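Local coordinates for protein bacteriohemerythrin (Methylococcus capsulatus, PDB 4XPX) that binds oxygen reversibly at a site holding two iron atoms and may store it or deliver it to oxygen-requiring enzymes, at residues 3-7 / 8-12; 32-35 / 36-39; 113-116 / 117-121. One frame throughout, in Å; residues are numbered along the deposited sequence.

Contact 1: 3-7 / 8-12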
loop_
_atom_site.group_PDB
_atom_site.type_symbol
_atom_site.label_atom_id
_atom_site.label_comp_id
_atom_site.label_asym_id
_atom_site.label_seq_id
_atom_site.Cartn_x
_atom_site.Cartn_y
_atom_site.Cartn_z
ATOM N N MET A 3 9.369 -2.894 7.747
ATOM C CA MET A 3 9.205 -1.482 7.377
ATOM C C MET A 3 9.260 -0.595 8.581
ATOM O O MET A 3 8.714 -0.951 9.649
ATOM C CB MET A 3 7.882 -1.265 6.674
ATOM C CG MET A 3 7.795 -2.124 5.393
ATOM S SD MET A 3 6.422 -1.640 4.304
ATOM C CE MET A 3 7.007 -0.044 3.751
ATOM N N THR A 4 9.818 0.581 8.433
ATOM C CA THR A 4 9.813 1.611 9.472
ATOM C C THR A 4 9.414 2.935 8.849
ATOM O O THR A 4 10.050 3.399 7.893
ATOM C CB THR A 4 11.198 1.786 10.109
ATOM O OG1 THR A 4 11.573 0.553 10.734
ATOM C CG2 THR A 4 11.204 2.845 11.157
ATOM N N TRP A 5 8.343 3.546 9.296
ATOM C CA TRP A 5 7.910 4.859 8.827
ATOM C C TRP A 5 8.683 5.935 9.545
ATOM O O TRP A 5 8.778 5.899 10.792
ATOM C CB TRP A 5 6.400 4.986 9.052
ATOM C CG TRP A 5 5.840 6.248 8.392
ATOM C CD1 TRP A 5 5.139 6.257 7.200
ATOM C CD2 TRP A 5 5.767 7.585 8.902
ATOM N NE1 TRP A 5 4.699 7.532 6.941
ATOM C CE2 TRP A 5 5.103 8.358 7.951
ATOM C CE3 TRP A 5 6.287 8.233 10.060
ATOM C CZ2 TRP A 5 4.863 9.742 8.105
ATOM C CZ3 TRP A 5 6.048 9.584 10.205
ATOM C CH2 TRP A 5 5.369 10.314 9.255
ATOM N N THR A 6 9.197 6.904 8.801
ATOM C CA THR A 6 9.713 8.120 9.423
ATOM C C THR A 6 9.226 9.295 8.590
ATOM O O THR A 6 8.971 9.143 7.404
ATOM C CB THR A 6 11.271 8.190 9.462
ATOM O OG1 THR A 6 11.752 8.391 8.169
ATOM C CG2 THR A 6 11.860 6.951 10.090
ATOM N N ALA A 7 9.161 10.474 9.200
ATOM C CA ALA A 7 8.704 11.659 8.496
ATOM C C ALA A 7 9.693 12.060 7.415
ATOM O O ALA A 7 9.302 12.503 6.338
ATOM C CB ALA A 7 8.443 12.781 9.465
ATOM N N ALA A 8 11.007 12.017 7.714
ATOM C CA ALA A 8 11.981 12.386 6.723
ATOM C C ALA A 8 11.833 11.598 5.424
ATOM O O ALA A 8 11.948 12.080 4.291
ATOM C CB ALA A 8 13.430 12.217 7.224
ATOM N N GLU A 9 11.614 10.268 5.577
ATOM C CA GLU A 9 11.511 9.447 4.361
ATOM C C GLU A 9 10.153 9.613 3.671
ATOM O O GLU A 9 10.097 9.632 2.469
ATOM C CB GLU A 9 11.698 7.979 4.733
ATOM C CG GLU A 9 13.076 7.521 5.159
ATOM C CD GLU A 9 12.949 6.058 6.028
ATOM O OE1 GLU A 9 12.646 6.018 7.201
ATOM O OE2 GLU A 9 13.125 5.182 5.264
ATOM N N PHE A 10 9.079 9.679 4.514
ATOM C CA PHE A 10 7.764 9.391 3.985
ATOM C C PHE A 10 6.753 10.432 4.286
ATOM O O PHE A 10 5.592 10.346 3.776
ATOM C CB PHE A 10 7.239 8.041 4.484
ATOM C CG PHE A 10 8.139 6.885 4.118
ATOM C CD1 PHE A 10 8.475 6.656 2.803
ATOM C CD2 PHE A 10 8.653 6.061 5.084
ATOM C CE1 PHE A 10 9.331 5.640 2.484
ATOM C CE2 PHE A 10 9.587 5.069 4.768
ATOM C CZ PHE A 10 9.889 4.862 3.436
ATOM N N GLY A 11 7.044 11.458 5.087
ATOM C CA GLY A 11 6.022 12.429 5.424
ATOM C C GLY A 11 5.514 13.194 4.255
ATOM O O GLY A 11 6.311 13.727 3.504
ATOM N N THR A 12 4.209 13.300 4.109
ATOM C CA THR A 12 3.540 13.974 3.020
ATOM C C THR A 12 3.049 15.332 3.364
ATOM O O THR A 12 2.598 16.063 2.453
ATOM C CB THR A 12 2.356 13.167 2.488
ATOM O OG1 THR A 12 1.347 13.118 3.490
ATOM C CG2 THR A 12 2.759 11.796 1.987
HETATM O O HOH W 1 12.389 3.025 6.473
HETATM O O HOH W 2 3.424 9.179 4.848
HETATM O O HOH W 3 9.089 13.945 3.993
#

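Contact 2: 32-35 / 36-39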
loop_
_atom_site.group_PDB
_atom_site.type_symbol
_atom_site.label_atom_id
_atom_site.label_comp_id
_atom_site.label_asym_id
_atom_site.label_seq_id
_atom_site.Cartn_x
_atom_site.Cartn_y
_atom_site.Cartn_z
ATOM N N HIS A 32 4.579 -9.970 6.842
ATOM C CA HIS A 32 5.980 -10.341 6.549
ATOM C C HIS A 32 6.470 -11.417 7.467
ATOM O O HIS A 32 7.145 -12.368 7.032
ATOM C CB HIS A 32 6.889 -9.114 6.650
ATOM C CG HIS A 32 8.322 -9.393 6.320
ATOM N ND1 HIS A 32 8.728 -9.839 5.080
ATOM C CD2 HIS A 32 9.445 -9.291 7.069
ATOM C CE1 HIS A 32 10.039 -9.999 5.080
ATOM N NE2 HIS A 32 10.500 -9.673 6.274
ATOM N N ASP A 33 6.057 -11.192 8.801
ATOM C CA ASP A 33 6.372 -12.166 9.846
ATOM C C ASP A 33 5.649 -13.448 9.613
ATOM O O ASP A 33 6.242 -14.574 9.681
ATOM C CB ASP A 33 6.089 -11.529 11.204
ATOM C CG ASP A 33 7.096 -10.485 11.606
ATOM O OD1 ASP A 33 8.198 -10.335 11.034
ATOM O OD2 ASP A 33 6.707 -9.804 12.572
ATOM N N THR A 34 4.410 -13.405 9.330
ATOM C CA THR A 34 3.620 -14.611 9.095
ATOM C C THR A 34 4.070 -15.337 7.858
ATOM O O THR A 34 3.975 -16.637 7.761
ATOM C CB THR A 34 2.157 -14.200 9.112
ATOM O OG1 THR A 34 1.845 -13.455 10.321
ATOM C CG2 THR A 34 1.272 -15.412 8.993
ATOM N N ALA A 35 4.564 -14.630 6.856
ATOM C CA ALA A 35 5.004 -15.203 5.601
ATOM C C ALA A 35 6.283 -16.038 5.751
ATOM O O ALA A 35 6.641 -16.736 4.763
ATOM C CB ALA A 35 5.164 -14.134 4.544
ATOM N N ALA A 36 6.974 -15.968 6.853
ATOM C CA ALA A 36 8.101 -16.849 7.173
ATOM C C ALA A 36 7.670 -18.151 7.782
ATOM O O ALA A 36 8.535 -18.999 8.129
ATOM C CB ALA A 36 9.075 -16.146 8.018
ATOM N N THR A 37 6.362 -18.370 7.932
ATOM C CA THR A 37 5.823 -19.607 8.485
ATOM C C THR A 37 5.056 -20.390 7.405
ATOM O O THR A 37 4.843 -19.954 6.267
ATOM C CB THR A 37 4.842 -19.320 9.632
ATOM O OG1 THR A 37 3.549 -18.904 9.143
ATOM C CG2 THR A 37 5.425 -18.274 10.619
ATOM N N GLY A 38 4.596 -21.564 7.809
ATOM C CA GLY A 38 3.676 -22.339 7.034
ATOM C C GLY A 38 2.266 -22.241 7.440
ATOM O O GLY A 38 1.480 -23.141 7.086
ATOM N N ASN A 39 1.863 -21.168 8.120
ATOM C CA ASN A 39 0.493 -21.045 8.589
ATOM C C ASN A 39 -0.319 -20.387 7.481
ATOM O O ASN A 39 -0.523 -19.147 7.495
ATOM C CB ASN A 39 0.458 -20.238 9.851
ATOM C CG ASN A 39 1.241 -20.907 10.982
ATOM O OD1 ASN A 39 1.324 -22.144 11.064
ATOM N ND2 ASN A 39 1.910 -20.091 11.794
#

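Contact 3: 113-116 / 117-121. With FE2 (Fe (II) ion), chain B; FE2 (Fe (II) ion), chain C.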
loop_
_atom_site.group_PDB
_atom_site.type_symbol
_atom_site.label_atom_id
_atom_site.label_comp_id
_atom_site.label_asym_id
_atom_site.label_seq_id
_atom_site.Cartn_x
_atom_site.Cartn_y
_atom_site.Cartn_z
ATOM N N LEU A 113 5.942 0.593 -2.021
ATOM C CA LEU A 113 5.583 1.673 -1.106
ATOM C C LEU A 113 6.740 2.648 -0.929
ATOM O O LEU A 113 6.492 3.886 -0.887
ATOM C CB LEU A 113 5.209 1.122 0.254
ATOM C CG LEU A 113 3.849 0.333 0.296
ATOM C CD1 LEU A 113 3.796 -0.491 1.583
ATOM C CD2 LEU A 113 2.695 1.340 0.237
ATOM N N VAL A 114 7.944 2.145 -0.743
ATOM C CA VAL A 114 9.068 3.011 -0.457
ATOM C C VAL A 114 9.424 3.873 -1.670
ATOM O O VAL A 114 10.081 4.911 -1.493
ATOM C CB VAL A 114 10.236 2.319 0.177
ATOM C CG1 VAL A 114 9.771 1.648 1.522
ATOM C CG2 VAL A 114 10.907 1.557 -0.643
ATOM N N ASN A 115 9.083 3.390 -2.907
ATOM C CA ASN A 115 9.195 4.281 -4.050
ATOM C C ASN A 115 7.986 5.203 -4.185
ATOM O O ASN A 115 8.120 6.340 -4.637
ATOM C CB ASN A 115 9.390 3.477 -5.336
ATOM C CG ASN A 115 10.761 2.835 -5.420
ATOM O OD1 ASN A 115 11.758 3.504 -5.695
ATOM N ND2 ASN A 115 10.819 1.530 -5.182
ATOM N N HIS A 116 6.776 4.665 -4.073
ATOM C CA HIS A 116 5.601 5.464 -4.376
ATOM C C HIS A 116 5.406 6.616 -3.392
ATOM O O HIS A 116 5.024 7.716 -3.799
ATOM C CB HIS A 116 4.345 4.553 -4.243
ATOM C CG HIS A 116 3.055 5.230 -4.598
ATOM N ND1 HIS A 116 2.598 5.376 -5.894
ATOM C CD2 HIS A 116 2.135 5.803 -3.794
ATOM C CE1 HIS A 116 1.420 5.994 -5.844
ATOM N NE2 HIS A 116 1.080 6.274 -4.603
ATOM N N ILE A 117 5.602 6.380 -2.102
ATOM C CA ILE A 117 5.279 7.420 -1.151
ATOM C C ILE A 117 6.160 8.663 -1.360
ATOM O O ILE A 117 5.662 9.769 -1.485
ATOM C CB ILE A 117 5.235 6.905 0.284
ATOM C CG1 ILE A 117 4.089 5.920 0.448
ATOM C CG2 ILE A 117 5.105 8.094 1.255
ATOM C CD1 ILE A 117 4.169 5.092 1.713
ATOM N N PRO A 118 7.491 8.526 -1.477
ATOM C CA PRO A 118 8.331 9.740 -1.643
ATOM C C PRO A 118 8.197 10.321 -3.030
ATOM O O PRO A 118 8.334 11.559 -3.155
ATOM C CB PRO A 118 9.749 9.231 -1.431
ATOM C CG PRO A 118 9.605 7.959 -0.668
ATOM C CD PRO A 118 8.364 7.371 -1.166
ATOM N N LYS A 119 8.030 9.514 -4.079
ATOM C CA LYS A 119 8.124 10.020 -5.445
ATOM C C LYS A 119 6.787 10.390 -6.045
ATOM O O LYS A 119 6.753 11.064 -7.127
ATOM C CB LYS A 119 8.871 9.049 -6.385
ATOM C CG LYS A 119 10.235 8.758 -5.919
ATOM C CD LYS A 119 11.180 8.033 -6.659
ATOM C CE LYS A 119 12.443 7.940 -5.756
ATOM N NZ LYS A 119 12.577 6.627 -5.020
ATOM N N VAL A 120 5.701 9.889 -5.438
ATOM C CA VAL A 120 4.377 10.106 -6.001
ATOM C C VAL A 120 3.496 10.773 -4.953
ATOM O O VAL A 120 2.950 11.850 -5.191
ATOM C CB VAL A 120 3.744 8.772 -6.544
ATOM C CG1 VAL A 120 2.445 9.093 -7.276
ATOM C CG2 VAL A 120 4.722 8.056 -7.447
ATOM N N ASP A 121 3.342 10.192 -3.758
ATOM C CA ASP A 121 2.481 10.795 -2.759
ATOM C C ASP A 121 2.994 12.127 -2.265
ATOM O O ASP A 121 2.201 13.061 -2.050
ATOM C CB ASP A 121 2.241 9.862 -1.552
ATOM C CG ASP A 121 1.357 8.680 -1.850
ATOM O OD1 ASP A 121 0.675 8.670 -2.900
ATOM O OD2 ASP A 121 1.364 7.766 -0.980
HETATM FE FE FE2 B . -0.658 7.214 -3.720
HETATM FE FE FE2 C . -0.240 6.550 -0.354
HETATM O O HOH W 4 -0.547 5.634 -2.087
HETATM O O HOH W 5 0.909 4.313 -0.353
#

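Contact 1: 3-7 / 8-12
The hydroxyl of T6 works in two directions at once: OG1 donates to E9 OE1 over 2.7 Å and accepts from E9 N at 3.2 Å, with an N-H...O angle of 160°. T6 is the N-cap of the short helix 7-10, and the second bond is its capping bond, an instructive case of a hydroxyl closing the start of a single helical turn. With chi1 at 71°, OG1 stands between the backbone N and the carbonyl carbon of its own residue, where it can meet the E9 amide. The E9 side chain, extended beyond CG, brings OE1 to the T6 hydroxyl, which donates to the OE1 lone pair turned away from OE2. Water 1 donates to E9 OE2 at 2.6 Å and also to T4 O, tying the carboxylate to the incoming chain.

W5 and F10 supply the apolar side of this turn. They run past each other in opposite directions, and the indole five-membered ring and the F10 ring meet obliquely, planes 43° apart; W5 NE1 comes within 3.6 Å of F10 CB, while CZ2 passes the CA of G11. Water 2 bridges the indole to the backbone, accepting from W5 NE1 and donating to F10 O at 2.7 Å. T4 O lies in the plane of the F10 ring, 3.6 Å from CE2, and E9 CB sits over the centre of one face. Both aromatic rings meet F25 of helix 15-34 edge to face, and K22 makes a cation-pi contact with W5; thus the N-terminal arm is fastened to the bundle. The backbone completes the turn: F10 N donates to T6 O at 2.9 Å, and G11 N reaches A7 O at 2.8 Å.

Contact 2: 32-35 / 36-39
A type I beta turn from T34 to T37 carries the chain out of helix 15-34, and an ST turn begun by T37 follows it directly. The T37 hydroxyl serves both turns: OG1 donates to T34 O over 2.7 Å and accepts from N39 N at 3.0 Å, the latter bond nearly straight at 165°.

T34 O is gripped twice, both times by T37. The hydroxyl approaches in the carbonyl plane and uses a lone pair, whereas T37 N, 3.0 Å away, comes from above that plane. One residue earlier, A36 N bonds to D33 O at 3.2 Å, also from above the carbonyl plane, and A36 CB lies 3.6 Å from the same D33 O. The T37 torsion matters here: chi1 of 78° places OG1 between its own N and carbonyl carbon, where it can donate to T34 O and accept from the N39 amide. T37 CG2 also lies 3.6 Å from T34 O.

T34 OG1 and H32 ND1 have partners outside the turn. T34 OG1 bonds back to K30 O within the helix, and H32 ND1 bonds to the hydroxyl of T106, while Q103 takes up H32 O; these last two link the end of this helix to helix 103-121. Further on, N39 occupies the N-cap position of helix 40-67, although its side chain makes no capping bond. Here the beta turn and the ST turn together make the short connection from helix 15-34 to helix 40-67 in the hemerythrin four-helix bundle.

Contact 3: 113-116 / 117-121
One face of the H116 imidazole carries V120 CB, 3.6 Å above the ring plane and displaced toward the rim, in a CH-pi contact. W112 also stacks on this ring, and NE2 binds an iron at 2.2 Å. The D121 carboxylate crosses the imidazole obliquely, the two planes 90° apart. Its OD1 holds the same iron at 2.1 Å, and OD2 holds the second iron, also at 2.1 Å; water 4 bridges the two irons. H116 CG stands anti to the backbone N (chi1 -177°), a torsion that carries the ring along the helix toward V120 and D121.

H116 O accepts from V120 N at 2.8 Å and from D121 N at 3.0 Å in a wider, pi-type turn at 117-121, which probably helps to bring two residues five apart to one metal. P118, which has no N-H to give, kinks the helix, and its CD presses against V114 O. On the outer side N115 and K119 run alongside each other, joined by a weak bond from NZ to OD1, while N115 ND2 bonds to D111 O. E61 bridges the two irons too; H76 and H80 complete the iron of H116, and H21, H57 and water 5 the other. The HxxxxD pairing on a single helix belongs to the carboxylate-bridged diiron site of the hemerythrin bundle.

Along the chain the three contacts come in series: contact 1 in the N-terminal arm and helix 7-10, contact 2 at the turn between helices 15-34 and 40-67, contact 3 near the end of helix 103-121. Contacts 1 and 3 are neighbours, their centres about 10 Å apart, and they touch: F10 of the arm packs on V114, I117 and P118 beside the metal-binding turn. Contact 2 lies far off, about 25 Å from contact 1 and 26 Å from contact 3 between centres, and touches neither. The set thus separates a bundle connection remote from the irons from an arm laid against the helix that carries two of their ligands.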